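Local coordinates for packaging enzyme P4 (Pseudomonas phage phi13, PDB 4BLP), which probably hydrolyses nucleoside triphosphates as a hexameric, RecA-like P-loop motor that packages viral RNA into the phage capsid, at residues D[133-138]-D[144-149]; D[137-142]-D[207-212]; D[170-175]-D[197-202]; D[279-284]-D[289-294]. All blocks are in the same frame, centred on the assembly; numbering follows the deposited sequence. Where two conformers were deposited one is given.

Contact 1 (D[133-138]-D[144-149])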
# COMPACT_ATOMS: atom_id res chain seq x y z
N LEU D 133 -3.72 -32.99 -30.45
CA LEU D 133 -3.16 -33.13 -31.79
C LEU D 133 -4.22 -32.77 -32.82
O LEU D 133 -3.89 -32.54 -33.98
CB LEU D 133 -2.65 -34.56 -32.03
CG LEU D 133 -1.35 -34.98 -31.35
CD1 LEU D 133 -1.05 -36.44 -31.61
CD2 LEU D 133 -0.18 -34.12 -31.79
N SER D 134 -5.50 -32.74 -32.39
CA SER D 134 -6.64 -32.46 -33.25
C SER D 134 -6.92 -30.96 -33.36
O SER D 134 -7.81 -30.57 -34.14
CB SER D 134 -7.88 -33.23 -32.79
OG SER D 134 -8.86 -32.39 -32.18
N SER D 135 -6.16 -30.11 -32.61
CA SER D 135 -6.31 -28.67 -32.65
C SER D 135 -4.94 -28.02 -32.79
O SER D 135 -4.39 -27.47 -31.82
CB SER D 135 -7.05 -28.18 -31.41
OG SER D 135 -8.44 -28.39 -31.59
N VAL D 136 -4.35 -28.15 -33.99
CA VAL D 136 -3.03 -27.57 -34.27
C VAL D 136 -3.20 -26.54 -35.38
O VAL D 136 -4.24 -26.52 -36.07
CB VAL D 136 -1.90 -28.58 -34.53
CG1 VAL D 136 -1.68 -29.47 -33.31
CG2 VAL D 136 -2.16 -29.40 -35.80
N HIS D 137 -2.22 -25.65 -35.51
CA HIS D 137 -2.36 -24.45 -36.35
C HIS D 137 -1.15 -24.17 -37.18
O HIS D 137 -0.03 -24.39 -36.74
CB HIS D 137 -2.62 -23.23 -35.42
CG HIS D 137 -3.88 -23.39 -34.61
ND1 HIS D 137 -3.88 -23.99 -33.35
CD2 HIS D 137 -5.15 -23.15 -34.98
CE1 HIS D 137 -5.15 -24.00 -32.97
NE2 HIS D 137 -5.95 -23.54 -33.93
N ASN D 138 -1.38 -23.58 -38.37
CA ASN D 138 -0.30 -23.24 -39.29
C ASN D 138 0.15 -21.83 -39.02
O ASN D 138 -0.43 -20.86 -39.53
CB ASN D 138 -0.75 -23.44 -40.76
CG ASN D 138 0.38 -23.40 -41.76
OD1 ASN D 138 1.53 -23.07 -41.44
ND2 ASN D 138 0.08 -23.73 -43.00
N HIS D 144 1.49 -25.82 -34.84
CA HIS D 144 1.59 -25.04 -33.60
C HIS D 144 0.45 -25.47 -32.67
O HIS D 144 -0.69 -25.58 -33.14
CB HIS D 144 1.49 -23.54 -33.96
CG HIS D 144 1.95 -22.57 -32.91
ND1 HIS D 144 1.41 -22.58 -31.63
CD2 HIS D 144 2.85 -21.57 -33.00
CE1 HIS D 144 2.01 -21.58 -30.97
NE2 HIS D 144 2.90 -20.96 -31.75
N LEU D 145 0.73 -25.74 -31.37
CA LEU D 145 -0.41 -26.08 -30.50
C LEU D 145 -1.34 -24.87 -30.33
O LEU D 145 -0.91 -23.72 -30.48
CB LEU D 145 0.08 -26.49 -29.09
CG LEU D 145 0.74 -27.89 -29.01
CD1 LEU D 145 1.22 -28.14 -27.57
CD2 LEU D 145 -0.22 -29.01 -29.46
N SER D 146 -2.61 -25.15 -29.98
CA SER D 146 -3.53 -24.08 -29.62
C SER D 146 -2.97 -23.39 -28.36
O SER D 146 -2.33 -24.04 -27.52
CB SER D 146 -4.91 -24.64 -29.34
OG SER D 146 -5.46 -25.23 -30.51
N GLY D 147 -3.22 -22.11 -28.26
CA GLY D 147 -2.71 -21.29 -27.16
C GLY D 147 -2.47 -19.88 -27.64
O GLY D 147 -3.16 -19.38 -28.53
N LEU D 148 -1.47 -19.24 -27.04
CA LEU D 148 -1.08 -17.88 -27.35
C LEU D 148 0.34 -17.90 -27.83
O LEU D 148 1.18 -18.57 -27.22
CB LEU D 148 -1.21 -17.06 -26.04
CG LEU D 148 -0.73 -15.61 -26.06
CD1 LEU D 148 -1.58 -14.75 -27.07
CD2 LEU D 148 -0.84 -14.99 -24.64
N HIS D 149 0.62 -17.16 -28.92
CA HIS D 149 1.98 -16.97 -29.45
C HIS D 149 2.31 -15.51 -29.23
O HIS D 149 1.61 -14.66 -29.76
CB HIS D 149 2.09 -17.33 -30.95
CG HIS D 149 3.49 -17.28 -31.45
ND1 HIS D 149 4.21 -18.44 -31.69
CD2 HIS D 149 4.30 -16.21 -31.69
CE1 HIS D 149 5.40 -18.05 -32.11
NE2 HIS D 149 5.52 -16.72 -32.12
O HOH W 1 -3.75 -27.95 -29.05
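His137 and His144 sit opposite each other in a short antiparallel hairpin, joined by reciprocal backbone bonds: His137 N to His144 O at 2.8 Å, and His144 N to His137 O, also 2.8 Å. Both rings set out from the same face of the hairpin and then diverge. His137 carries CG beside its own N and anti to the carbonyl carbon (chi1 -61°), which turns the edge of its ring to the backbone of Leu145 and Ser146. In His144, CG is instead anti to N (chi1 -164°), and the ring swings off toward strand 147-152. That strand, which the hairpin feeds into, is an inner strand of the central sheet of the P-loop NTPase fold. The His144 ring is gripped at two corners: ND1 gives to a lone pair of Leu145 O at 2.8 Å, and NE2 pairs with His149 ND1 at 2.8 Å, either being a possible donor. With both partners close to the ring plane, its rotation is fixed. On the other face Val136 CG1 and Leu145 CD2 cross obliquely, 4.1 Å apart. Beyond them Ser146 N makes a weak 3.5 Å bond to Ser135 O, supplemented by a water 2.9 Å from Ser135 O and 3.2 Å from Ser146 N.

Contact 2 (D[137-142]-D[207-212])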
# COMPACT_ATOMS: atom_id res chain seq x y z
N HIS D 137 -2.22 -25.65 -35.51
CA HIS D 137 -2.36 -24.45 -36.35
C HIS D 137 -1.15 -24.17 -37.18
O HIS D 137 -0.03 -24.39 -36.74
CB HIS D 137 -2.62 -23.23 -35.42
CG HIS D 137 -3.88 -23.39 -34.61
ND1 HIS D 137 -3.88 -23.99 -33.35
CD2 HIS D 137 -5.15 -23.15 -34.98
CE1 HIS D 137 -5.15 -24.00 -32.97
NE2 HIS D 137 -5.95 -23.54 -33.93
N ASN D 138 -1.38 -23.58 -38.37
CA ASN D 138 -0.30 -23.24 -39.29
C ASN D 138 0.15 -21.83 -39.02
O ASN D 138 -0.43 -20.86 -39.53
CB ASN D 138 -0.75 -23.44 -40.76
CG ASN D 138 0.38 -23.40 -41.76
OD1 ASN D 138 1.53 -23.07 -41.44
ND2 ASN D 138 0.08 -23.73 -43.00
N TRP D 139 1.11 -21.68 -38.10
CA TRP D 139 1.69 -20.39 -37.74
C TRP D 139 3.13 -20.64 -37.43
O TRP D 139 3.42 -21.25 -36.40
CB TRP D 139 0.98 -19.74 -36.54
CG TRP D 139 1.70 -18.51 -36.01
CD1 TRP D 139 2.36 -18.39 -34.82
CD2 TRP D 139 1.80 -17.23 -36.66
NE1 TRP D 139 2.91 -17.13 -34.72
CE2 TRP D 139 2.57 -16.40 -35.82
CE3 TRP D 139 1.34 -16.72 -37.90
CZ2 TRP D 139 2.88 -15.07 -36.16
CZ3 TRP D 139 1.59 -15.38 -38.20
CH2 TRP D 139 2.37 -14.58 -37.34
N GLN D 140 4.04 -20.19 -38.36
CA GLN D 140 5.51 -20.34 -38.25
C GLN D 140 5.91 -21.80 -38.49
O GLN D 140 6.87 -22.04 -39.20
CB GLN D 140 6.06 -19.82 -36.89
CG GLN D 140 5.66 -18.36 -36.61
CD GLN D 140 6.19 -17.42 -37.66
OE1 GLN D 140 7.41 -17.26 -37.83
NE2 GLN D 140 5.30 -16.79 -38.43
N VAL D 141 5.18 -22.76 -37.90
CA VAL D 141 5.31 -24.22 -38.12
C VAL D 141 3.92 -24.70 -38.47
O VAL D 141 2.94 -24.04 -38.11
CB VAL D 141 5.94 -25.00 -36.94
CG1 VAL D 141 7.37 -24.55 -36.69
CG2 VAL D 141 5.07 -24.92 -35.67
N ARG D 142 3.80 -25.87 -39.14
CA ARG D 142 2.50 -26.38 -39.57
C ARG D 142 1.60 -26.86 -38.44
O ARG D 142 0.38 -26.91 -38.63
CB ARG D 142 2.70 -27.54 -40.57
CG ARG D 142 3.26 -27.05 -41.91
CD ARG D 142 3.36 -28.17 -42.90
NE ARG D 142 3.96 -27.69 -44.14
CZ ARG D 142 4.42 -28.47 -45.10
NH1 ARG D 142 4.35 -29.79 -44.98
NH2 ARG D 142 4.96 -27.95 -46.19
N ASP D 207 -11.72 -19.07 -38.04
CA ASP D 207 -10.56 -19.51 -38.84
C ASP D 207 -9.75 -18.37 -39.47
O ASP D 207 -9.11 -18.56 -40.51
CB ASP D 207 -10.98 -20.52 -39.95
CG ASP D 207 -9.84 -21.43 -40.42
OD1 ASP D 207 -8.90 -21.67 -39.62
OD2 ASP D 207 -9.87 -21.85 -41.59
N TYR D 208 -9.75 -17.18 -38.83
CA TYR D 208 -8.88 -16.09 -39.24
C TYR D 208 -7.54 -16.23 -38.54
O TYR D 208 -7.50 -16.56 -37.35
CB TYR D 208 -9.47 -14.72 -38.83
CG TYR D 208 -10.64 -14.27 -39.65
CD1 TYR D 208 -11.92 -14.75 -39.40
CD2 TYR D 208 -10.49 -13.32 -40.64
CE1 TYR D 208 -13.01 -14.36 -40.18
CE2 TYR D 208 -11.57 -12.89 -41.41
CZ TYR D 208 -12.83 -13.44 -41.20
OH TYR D 208 -13.91 -13.00 -41.93
N ARG D 209 -6.45 -15.89 -39.25
CA ARG D 209 -5.16 -15.74 -38.59
C ARG D 209 -5.22 -14.35 -38.02
O ARG D 209 -5.16 -13.38 -38.78
CB ARG D 209 -3.96 -15.90 -39.56
CG ARG D 209 -2.60 -15.53 -38.89
CD ARG D 209 -2.25 -16.39 -37.65
NE ARG D 209 -2.16 -17.81 -38.02
CZ ARG D 209 -2.88 -18.78 -37.49
NH1 ARG D 209 -3.68 -18.54 -36.45
NH2 ARG D 209 -2.78 -20.02 -37.95
N VAL D 210 -5.36 -14.25 -36.70
CA VAL D 210 -5.55 -12.95 -36.04
C VAL D 210 -4.33 -12.59 -35.22
O VAL D 210 -3.79 -13.42 -34.47
CB VAL D 210 -6.88 -12.92 -35.20
CG1 VAL D 210 -7.03 -14.14 -34.30
CG2 VAL D 210 -7.02 -11.64 -34.37
N VAL D 211 -3.91 -11.34 -35.36
CA VAL D 211 -2.77 -10.79 -34.60
C VAL D 211 -3.31 -9.65 -33.76
O VAL D 211 -4.15 -8.89 -34.25
CB VAL D 211 -1.68 -10.30 -35.60
CG1 VAL D 211 -0.72 -9.30 -34.94
CG2 VAL D 211 -0.97 -11.50 -36.25
N ILE D 212 -2.83 -9.52 -32.53
CA ILE D 212 -3.24 -8.43 -31.64
C ILE D 212 -2.10 -7.45 -31.48
O ILE D 212 -1.04 -7.81 -30.96
CB ILE D 212 -3.75 -8.94 -30.27
CG1 ILE D 212 -4.95 -9.91 -30.51
CG2 ILE D 212 -4.18 -7.76 -29.39
CD1 ILE D 212 -4.85 -11.14 -29.67
O HOH W 2 -0.68 -18.09 -40.66
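Arg209 sets CG anti to its own N, then bends at both chi2 (61°) and chi3 (60°), a double kink that lays the guanidinium group against the loop of Asn138 and Trp139. NH2 gives a hydrogen bond to Asn138 O at 3.0 Å, arriving from well above the carbonyl plane and not on a lone pair. The same oxygen accepts from a water at 3.0 Å, and that water in turn accepts from Arg209 NE at 3.0 Å, in the guanidinium plane. Asn138 O is thus held by two donors, one direct and one relayed. Segment 207-212 runs from the turn after helix 193-205 into strand 210-213 of the central sheet: a Schellman motif closes that helix, with Asp207 at its C-prime position, and Arg209 follows just before the strand. Trp139 meets the arginine at a slant, with ring and guanidinium planes 67° apart. Its CE3 touches Arg209 CD at 3.6 Å, while Trp139 CB lies over one guanidinium face, 4.1 Å from CZ. Gln140 NE2 sits 3.6 Å above one face of the indole, toward its rim, and His149 meets the indole edge-to-face. A glycerol, probably from the crystallisation liquor, bonds Arg209 NH1 and Asp207 OD1.

Contact 3 (D[170-175]-D[197-202])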
# COMPACT_ATOMS: atom_id res chain seq x y z
N VAL D 170 -6.22 -10.62 -40.18
CA VAL D 170 -6.80 -9.47 -39.49
C VAL D 170 -5.92 -9.11 -38.31
O VAL D 170 -5.31 -9.99 -37.69
CB VAL D 170 -8.27 -9.80 -39.06
CG1 VAL D 170 -8.31 -10.99 -38.10
CG2 VAL D 170 -8.99 -8.57 -38.46
N THR D 171 -5.85 -7.82 -38.02
CA THR D 171 -5.13 -7.31 -36.85
C THR D 171 -6.09 -6.60 -35.94
O THR D 171 -6.81 -5.69 -36.37
CB THR D 171 -3.98 -6.37 -37.29
OG1 THR D 171 -3.08 -7.08 -38.16
CG2 THR D 171 -3.19 -5.80 -36.10
N ILE D 172 -6.10 -6.99 -34.66
CA ILE D 172 -6.89 -6.30 -33.65
C ILE D 172 -6.02 -5.17 -33.12
O ILE D 172 -4.86 -5.42 -32.78
CB ILE D 172 -7.35 -7.25 -32.55
CG1 ILE D 172 -8.37 -8.23 -33.15
CG2 ILE D 172 -7.97 -6.46 -31.35
CD1 ILE D 172 -8.66 -9.34 -32.14
N ARG D 173 -6.56 -3.95 -33.08
CA ARG D 173 -5.77 -2.79 -32.64
C ARG D 173 -6.27 -2.35 -31.28
O ARG D 173 -7.44 -1.98 -31.14
CB ARG D 173 -5.88 -1.68 -33.71
CG ARG D 173 -5.07 -2.11 -34.98
CD ARG D 173 -3.60 -1.68 -34.89
NE ARG D 173 -3.56 -0.22 -34.96
CZ ARG D 173 -2.56 0.54 -34.53
NH1 ARG D 173 -1.46 -0.01 -34.02
NH2 ARG D 173 -2.66 1.86 -34.57
N TRP D 174 -5.41 -2.48 -30.26
CA TRP D 174 -5.77 -2.19 -28.88
C TRP D 174 -4.68 -1.44 -28.15
O TRP D 174 -3.52 -1.90 -28.12
CB TRP D 174 -6.04 -3.53 -28.13
CG TRP D 174 -6.51 -3.35 -26.70
CD1 TRP D 174 -7.41 -2.43 -26.23
CD2 TRP D 174 -6.09 -4.13 -25.56
NE1 TRP D 174 -7.54 -2.56 -24.86
CE2 TRP D 174 -6.74 -3.59 -24.42
CE3 TRP D 174 -5.18 -5.21 -25.38
CZ2 TRP D 174 -6.59 -4.13 -23.13
CZ3 TRP D 174 -5.03 -5.75 -24.10
CH2 TRP D 174 -5.71 -5.21 -22.99
N GLY D 175 -5.05 -0.31 -27.56
CA GLY D 175 -4.17 0.48 -26.70
C GLY D 175 -2.97 1.10 -27.40
O GLY D 175 -1.96 1.42 -26.75
N LEU D 197 -10.41 -9.57 -26.13
CA LEU D 197 -10.40 -11.03 -26.07
C LEU D 197 -11.58 -11.65 -26.83
O LEU D 197 -11.38 -12.64 -27.51
CB LEU D 197 -10.41 -11.54 -24.63
CG LEU D 197 -10.09 -13.04 -24.46
CD1 LEU D 197 -8.76 -13.49 -25.15
CD2 LEU D 197 -10.03 -13.39 -22.99
N ALA D 198 -12.78 -11.10 -26.68
CA ALA D 198 -13.95 -11.65 -27.36
C ALA D 198 -13.75 -11.58 -28.88
O ALA D 198 -13.98 -12.57 -29.59
CB ALA D 198 -15.21 -10.88 -26.94
N VAL D 199 -13.31 -10.40 -29.38
CA VAL D 199 -13.11 -10.21 -30.83
C VAL D 199 -12.03 -11.19 -31.32
O VAL D 199 -12.21 -11.83 -32.37
CB VAL D 199 -12.77 -8.73 -31.16
CG1 VAL D 199 -12.29 -8.55 -32.60
CG2 VAL D 199 -14.01 -7.87 -30.91
N ALA D 200 -10.93 -11.31 -30.57
CA ALA D 200 -9.85 -12.26 -30.93
C ALA D 200 -10.36 -13.69 -30.99
O ALA D 200 -10.07 -14.41 -31.97
CB ALA D 200 -8.70 -12.15 -29.92
N LEU D 201 -11.07 -14.13 -29.95
CA LEU D 201 -11.59 -15.52 -29.91
C LEU D 201 -12.60 -15.76 -31.03
O LEU D 201 -12.61 -16.84 -31.62
CB LEU D 201 -12.23 -15.82 -28.55
CG LEU D 201 -11.21 -15.82 -27.38
CD1 LEU D 201 -11.93 -16.05 -26.04
CD2 LEU D 201 -10.14 -16.96 -27.63
N LEU D 202 -13.46 -14.76 -31.32
CA LEU D 202 -14.44 -14.92 -32.42
C LEU D 202 -13.74 -15.08 -33.77
O LEU D 202 -14.07 -16.00 -34.54
CB LEU D 202 -15.41 -13.73 -32.44
CG LEU D 202 -16.49 -13.78 -31.35
CD1 LEU D 202 -17.09 -12.34 -31.11
CD2 LEU D 202 -17.59 -14.75 -31.76
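Ile172 of strand 170-173 points its side chain at Val199 and Ala200 of helix 193-205, the helix of a beta-alpha-beta crossover in the RecA-like core. The helix links strand 187-189 to strand 210-213, and because strand 170-173 lies between those two in the parallel part of the sheet, the helix packs over it on the way. No hydrogen bond crosses the contact: the helix closes its own turns, with Leu201 N to Leu197 O at 2.9 Å and Leu202 N to Ala198 O at 2.8 Å, and Ile172 uses its backbone to pair with Val211 in the neighbouring strand. Arg173, next along the strand, turns instead to Asp182 and Asp213, with which it makes salt bridges, and packs on Pro129 of the third subunit. The side chains that join strand to helix are apolar. Val210, Val190 and Leu203 also touch Ile172 and close in around the contact. Ile172 and Val199 meet at an angle, CG1 of Val199 lying 3.7 Å from Ile172 CD1 and 4.0 Å from Ile172 CG1. The extended CG1-CD1 arm (chi2 170°) carries the methyl up to Ala200, where it is 3.6 Å from CB. There the methyl presses on the helix backbone, Ile172 CD1 standing 3.4 Å from both Ala200 N and Ala200 CA, the latter snug for two carbons.

Contact 4 (D[279-284]-D[289-294])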
# COMPACT_ATOMS: atom_id res chain seq x y z
N GLY D 279 3.94 -20.29 -27.63
CA GLY D 279 5.04 -19.91 -28.52
C GLY D 279 5.50 -18.50 -28.31
O GLY D 279 4.73 -17.65 -27.85
N MET D 280 6.76 -18.23 -28.65
CA MET D 280 7.29 -16.89 -28.49
C MET D 280 8.29 -16.63 -29.61
O MET D 280 9.14 -17.48 -29.89
CB MET D 280 8.02 -16.75 -27.13
CG MET D 280 8.63 -15.38 -26.93
SD MET D 280 9.41 -15.18 -25.31
CE MET D 280 11.08 -15.80 -25.72
N THR D 281 8.22 -15.45 -30.22
CA THR D 281 9.18 -14.97 -31.23
C THR D 281 9.77 -13.68 -30.72
O THR D 281 9.02 -12.78 -30.34
CB THR D 281 8.49 -14.75 -32.62
OG1 THR D 281 7.91 -15.97 -33.06
CG2 THR D 281 9.48 -14.24 -33.69
N VAL D 282 11.10 -13.60 -30.68
CA VAL D 282 11.82 -12.36 -30.31
C VAL D 282 12.18 -11.68 -31.63
O VAL D 282 12.80 -12.30 -32.52
CB VAL D 282 13.08 -12.61 -29.43
CG1 VAL D 282 13.81 -11.29 -29.16
CG2 VAL D 282 12.70 -13.31 -28.13
N VAL D 283 11.80 -10.40 -31.76
CA VAL D 283 12.07 -9.64 -32.98
C VAL D 283 12.97 -8.44 -32.67
O VAL D 283 12.81 -7.77 -31.65
CB VAL D 283 10.72 -9.20 -33.66
CG1 VAL D 283 10.91 -8.11 -34.72
CG2 VAL D 283 9.98 -10.40 -34.25
N ASN D 284 13.86 -8.15 -33.58
CA ASN D 284 14.72 -6.95 -33.54
C ASN D 284 14.97 -6.56 -34.97
O ASN D 284 15.23 -7.43 -35.81
CB ASN D 284 16.01 -7.15 -32.76
CG ASN D 284 16.75 -5.85 -32.52
OD1 ASN D 284 16.15 -4.83 -32.21
ND2 ASN D 284 18.06 -5.87 -32.68
N VAL D 289 14.95 -12.91 -34.09
CA VAL D 289 16.19 -13.11 -33.33
C VAL D 289 16.17 -14.58 -32.85
O VAL D 289 17.16 -15.30 -33.00
CB VAL D 289 16.31 -12.10 -32.15
CG1 VAL D 289 17.46 -12.48 -31.21
CG2 VAL D 289 16.49 -10.68 -32.67
N SER D 290 15.06 -15.00 -32.27
CA SER D 290 14.88 -16.34 -31.74
C SER D 290 13.40 -16.69 -31.76
O SER D 290 12.56 -15.80 -31.82
CB SER D 290 15.44 -16.45 -30.33
OG SER D 290 14.66 -15.72 -29.40
N GLN D 291 13.10 -18.00 -31.73
CA GLN D 291 11.72 -18.44 -31.74
C GLN D 291 11.62 -19.76 -31.02
O GLN D 291 12.51 -20.58 -31.16
CB GLN D 291 11.22 -18.54 -33.18
CG GLN D 291 9.72 -18.91 -33.30
CD GLN D 291 9.34 -18.82 -34.76
OE1 GLN D 291 9.63 -19.73 -35.55
NE2 GLN D 291 8.74 -17.70 -35.15
N THR D 292 10.57 -19.97 -30.24
CA THR D 292 10.34 -21.26 -29.58
C THR D 292 8.86 -21.53 -29.64
O THR D 292 8.07 -20.63 -29.34
CB THR D 292 10.92 -21.35 -28.17
OG1 THR D 292 10.63 -22.67 -27.66
CG2 THR D 292 10.36 -20.25 -27.19
N ILE D 293 8.50 -22.74 -30.09
CA ILE D 293 7.09 -23.12 -30.22
C ILE D 293 6.82 -24.51 -29.67
O ILE D 293 7.57 -25.44 -29.98
CB ILE D 293 6.71 -23.07 -31.73
CG1 ILE D 293 6.73 -21.62 -32.27
CG2 ILE D 293 5.35 -23.77 -32.01
CD1 ILE D 293 6.74 -21.51 -33.82
N ARG D 294 5.71 -24.66 -28.92
CA ARG D 294 5.22 -25.97 -28.48
C ARG D 294 4.36 -26.47 -29.63
O ARG D 294 3.29 -25.87 -29.90
CB ARG D 294 4.40 -25.83 -27.16
CG ARG D 294 5.22 -25.26 -26.00
CD ARG D 294 4.38 -25.11 -24.72
NE ARG D 294 4.97 -24.08 -23.85
CZ ARG D 294 5.92 -24.30 -22.95
NH1 ARG D 294 6.36 -25.54 -22.73
NH2 ARG D 294 6.43 -23.29 -22.25
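Val289 N gives to Val282 O at 2.7 Å, and Gln291 NE2 to Thr281 OG1 at 2.8 Å, a nearly straight bond (168°) with the hydroxyl oxygen in the plane of the amide. Thr281 and Gln291 run alongside each other, so the bond links neighbouring side chains on one face of the hairpin formed by strands 279-284 and 287-295. Along the backbone Met280 N meets Thr292 O at 2.8 Å and Thr292 N meets Met280 O at 2.9 Å. Val282 N gives to Ser290 O at 2.9 Å. At this end a classic beta bulge sets two residues, Val289 and Ser290, against the single Val282. Packing follows outward: Val282 CG1 lies 4.0 Å from Val289 CB, and Val289 CG2, anti to its carbonyl carbon, reaches Asn284 CB at 3.6 Å. Met280 and Thr292, on the face away from Thr281, are covered by helix 266-274. Thr281 OG1 also bonds His149 NE2, and Gln291 NE2 bonds Gln140 OE1. With two acceptors taking its NE2, the Gln291 amide is probably held in one of its two flips and reaches the 137-142 loop, while Thr281 reaches strand 147-152.

All four contacts reach the same mixed sheet. Contacts 1 and 2 share His137 and Asn138, their centres 8 Å apart, and His149 CG of contact 1 meets Trp139 NE1 of contact 2 at 3.3 Å. Contact 1 joins contact 4 through Leu145 N and Arg294 O, probably hydrogen-bonded at 3.0 Å. Contact 3 falls within the stretch of chain that contact 2 brackets; Val211 O and Ile172 N, 2.8 Å apart, probably pair strand to strand. Contacts 3 and 4 are the most widely separated, with centres about 21 Å apart. A probable Walker A loop follows strand 147-152, and Val283 of contact 4 is close by but makes no contact with it.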